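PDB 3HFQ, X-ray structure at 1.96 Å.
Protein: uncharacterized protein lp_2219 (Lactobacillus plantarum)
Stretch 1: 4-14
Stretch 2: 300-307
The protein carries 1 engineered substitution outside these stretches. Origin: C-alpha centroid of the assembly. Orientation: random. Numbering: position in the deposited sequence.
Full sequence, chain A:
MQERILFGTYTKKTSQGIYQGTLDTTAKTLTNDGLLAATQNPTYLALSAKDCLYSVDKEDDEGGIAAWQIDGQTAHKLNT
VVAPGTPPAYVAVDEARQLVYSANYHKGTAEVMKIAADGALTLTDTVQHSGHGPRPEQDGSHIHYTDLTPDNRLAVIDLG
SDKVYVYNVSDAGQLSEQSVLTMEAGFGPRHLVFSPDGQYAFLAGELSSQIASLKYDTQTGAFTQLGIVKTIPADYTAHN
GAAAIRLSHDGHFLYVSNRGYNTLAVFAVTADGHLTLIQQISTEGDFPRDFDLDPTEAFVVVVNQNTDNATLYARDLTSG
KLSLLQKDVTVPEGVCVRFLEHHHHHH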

# COMPACT_ATOMS: atom_id res chain seq x y z
N ARG A 4 9.27 -15.35 -5.23
CA ARG A 4 8.61 -14.64 -6.32
C ARG A 4 8.03 -13.30 -5.87
O ARG A 4 7.45 -13.20 -4.78
CB ARG A 4 7.49 -15.53 -6.88
CG ARG A 4 6.85 -15.01 -8.14
CD ARG A 4 5.78 -15.98 -8.58
NE ARG A 4 5.18 -15.63 -9.86
CZ ARG A 4 4.19 -16.30 -10.42
NH1 ARG A 4 3.68 -17.36 -9.80
NH2 ARG A 4 3.70 -15.93 -11.59
N ILE A 5 8.18 -12.30 -6.72
CA ILE A 5 7.70 -10.95 -6.44
C ILE A 5 6.94 -10.41 -7.65
O ILE A 5 7.34 -10.66 -8.79
CB ILE A 5 8.87 -9.96 -6.19
CG1 ILE A 5 9.83 -10.53 -5.15
CG2 ILE A 5 8.32 -8.61 -5.75
CD1 ILE A 5 11.12 -9.72 -5.02
N LEU A 6 5.85 -9.69 -7.40
CA LEU A 6 5.07 -9.09 -8.47
C LEU A 6 5.23 -7.58 -8.38
O LEU A 6 5.25 -7.02 -7.28
CB LEU A 6 3.59 -9.47 -8.34
CG LEU A 6 3.25 -10.96 -8.37
CD1 LEU A 6 1.74 -11.15 -8.39
CD2 LEU A 6 3.89 -11.61 -9.59
N PHE A 7 5.35 -6.92 -9.53
CA PHE A 7 5.52 -5.48 -9.57
C PHE A 7 4.36 -4.77 -10.27
O PHE A 7 4.05 -5.07 -11.43
CB PHE A 7 6.81 -5.12 -10.31
CG PHE A 7 8.06 -5.63 -9.65
CD1 PHE A 7 8.50 -5.08 -8.45
CD2 PHE A 7 8.81 -6.64 -10.24
CE1 PHE A 7 9.68 -5.53 -7.85
CE2 PHE A 7 9.99 -7.10 -9.65
CZ PHE A 7 10.42 -6.54 -8.45
N GLY A 8 3.74 -3.83 -9.57
CA GLY A 8 2.66 -3.05 -10.15
C GLY A 8 3.31 -1.83 -10.77
O GLY A 8 4.39 -1.42 -10.33
N THR A 9 2.69 -1.25 -11.79
CA THR A 9 3.28 -0.09 -12.45
C THR A 9 2.24 0.84 -13.06
O THR A 9 1.04 0.57 -13.02
CB THR A 9 4.15 -0.52 -13.65
OG1 THR A 9 3.28 -1.00 -14.70
CG2 THR A 9 5.11 -1.63 -13.27
N TYR A 10 2.75 1.94 -13.61
CA TYR A 10 1.95 2.90 -14.34
C TYR A 10 2.36 2.49 -15.75
O TYR A 10 3.43 1.89 -15.92
CB TYR A 10 2.45 4.33 -14.10
CG TYR A 10 1.70 5.08 -13.03
CD1 TYR A 10 0.44 5.61 -13.27
CD2 TYR A 10 2.26 5.25 -11.76
CE1 TYR A 10 -0.24 6.32 -12.28
CE2 TYR A 10 1.59 5.95 -10.77
CZ TYR A 10 0.34 6.48 -11.04
OH TYR A 10 -0.32 7.18 -10.05
N THR A 11 1.54 2.77 -16.75
CA THR A 11 1.89 2.41 -18.11
C THR A 11 1.74 3.63 -19.01
O THR A 11 1.01 3.60 -20.00
CB THR A 11 1.01 1.27 -18.64
OG1 THR A 11 -0.37 1.63 -18.51
CG2 THR A 11 1.28 -0.01 -17.86
N LYS A 12 2.43 4.70 -18.63
CA LYS A 12 2.38 5.96 -19.37
C LYS A 12 3.59 6.18 -20.26
O LYS A 12 3.58 7.07 -21.12
CB LYS A 12 2.24 7.13 -18.39
CG LYS A 12 0.96 7.09 -17.56
CD LYS A 12 0.83 8.29 -16.62
CE LYS A 12 1.83 8.23 -15.47
NZ LYS A 12 1.62 9.32 -14.48
N LYS A 13 4.64 5.39 -20.07
CA LYS A 13 5.86 5.54 -20.87
C LYS A 13 6.35 4.26 -21.55
O LYS A 13 6.25 4.13 -22.77
CB LYS A 13 6.98 6.13 -20.01
CG LYS A 13 6.72 7.57 -19.59
CD LYS A 13 7.89 8.18 -18.82
CE LYS A 13 8.00 7.62 -17.41
NZ LYS A 13 9.11 8.25 -16.65
N THR A 14 6.88 3.32 -20.77
CA THR A 14 7.40 2.09 -21.36
C THR A 14 6.87 0.79 -20.78
O THR A 14 7.02 -0.27 -21.39
CB THR A 14 8.93 2.06 -21.27
OG1 THR A 14 9.41 0.81 -21.80
CG2 THR A 14 9.39 2.19 -19.83
N VAL A 300 14.50 -6.46 1.99
CA VAL A 300 13.51 -5.44 1.67
C VAL A 300 13.73 -5.08 0.20
O VAL A 300 14.87 -4.96 -0.25
CB VAL A 300 13.68 -4.16 2.50
CG1 VAL A 300 12.79 -3.06 1.93
CG2 VAL A 300 13.31 -4.42 3.96
N VAL A 301 12.64 -4.95 -0.54
CA VAL A 301 12.71 -4.57 -1.94
C VAL A 301 11.88 -3.31 -2.11
O VAL A 301 10.75 -3.24 -1.64
CB VAL A 301 12.14 -5.68 -2.86
CG1 VAL A 301 11.99 -5.15 -4.29
CG2 VAL A 301 13.06 -6.88 -2.85
N VAL A 302 12.46 -2.30 -2.76
CA VAL A 302 11.76 -1.04 -2.99
C VAL A 302 11.81 -0.75 -4.49
O VAL A 302 12.76 -1.14 -5.17
CB VAL A 302 12.45 0.14 -2.24
CG1 VAL A 302 13.89 0.27 -2.69
CG2 VAL A 302 11.69 1.45 -2.52
N VAL A 303 10.78 -0.10 -5.00
CA VAL A 303 10.75 0.27 -6.42
C VAL A 303 10.66 1.77 -6.52
O VAL A 303 9.95 2.41 -5.74
CB VAL A 303 9.56 -0.36 -7.18
CG1 VAL A 303 9.74 -1.86 -7.30
CG2 VAL A 303 8.24 -0.03 -6.49
N ASN A 304 11.38 2.34 -7.48
CA ASN A 304 11.39 3.78 -7.70
C ASN A 304 10.63 4.09 -8.98
O ASN A 304 11.01 3.64 -10.07
CB ASN A 304 12.83 4.28 -7.80
CG ASN A 304 13.59 4.07 -6.51
OD1 ASN A 304 13.37 4.77 -5.52
ND2 ASN A 304 14.50 3.10 -6.50
N GLN A 305 9.57 4.86 -8.83
CA GLN A 305 8.68 5.25 -9.92
C GLN A 305 9.29 6.01 -11.10
O GLN A 305 9.09 5.63 -12.25
CB GLN A 305 7.52 6.06 -9.33
CG GLN A 305 6.48 6.52 -10.33
CD GLN A 305 5.36 7.32 -9.68
OE1 GLN A 305 4.48 7.85 -10.36
NE2 GLN A 305 5.38 7.40 -8.35
N ASN A 306 10.04 7.07 -10.81
CA ASN A 306 10.60 7.90 -11.87
C ASN A 306 11.90 7.44 -12.54
O ASN A 306 12.22 7.89 -13.64
CB ASN A 306 10.78 9.34 -11.37
CG ASN A 306 9.47 9.97 -10.94
OD1 ASN A 306 8.40 9.58 -11.40
ND2 ASN A 306 9.56 10.97 -10.08
N THR A 307 12.65 6.55 -11.89
CA THR A 307 13.90 6.08 -12.47
C THR A 307 13.85 4.64 -12.97
O THR A 307 14.86 4.08 -13.40
CB THR A 307 15.07 6.26 -11.48
OG1 THR A 307 14.67 5.78 -10.18
CG2 THR A 307 15.46 7.74 -11.38
O HOH W 1 9.24 5.98 -14.99

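What holds two strands together when their backbones are too far apart to pair? Strand 4-9 and the strand through Val300 to Val303 run nearly parallel, at 22°, with axes 9.6 Å apart at closest approach. No hydrogen bond crosses directly; side chains occupy the space between. Ile5 and Phe7 point toward Val301 and Val303, while Val302, between them, points away, as strand alternation requires.

How do the rotamers close this apolar layer? Ile5, m at chi1 and t at chi2, extends CD1 to 4.1 Å from Val301 CG2. Phe7 is also m, and its ring reaches both valines: Phe7 CD1 lies 3.6 Å from Val303 CG1, and Phe7 CE1 lies 4.3 Å from Val301 CG1, which sits at the ring edge. Val301 is t and so offers one methyl to Ile5 and the other to Phe7.

What changes beyond the strands? Contacts become more polar. Gln305 leaves its backbone sideways, but its fully extended t,t chain carries OE1 to 3.5 Å from Tyr10 CE2, a contact without a hydrogen bond. Tyr10 chi1, at -96°, lies between wells.

Does Lys13 join directly? Lys13 NZ stays 4.3 Å from Asn306 O. A water bridges instead, accepting from Lys13 NZ at 2.8 Å and donating to Gln305 O at 2.8 Å.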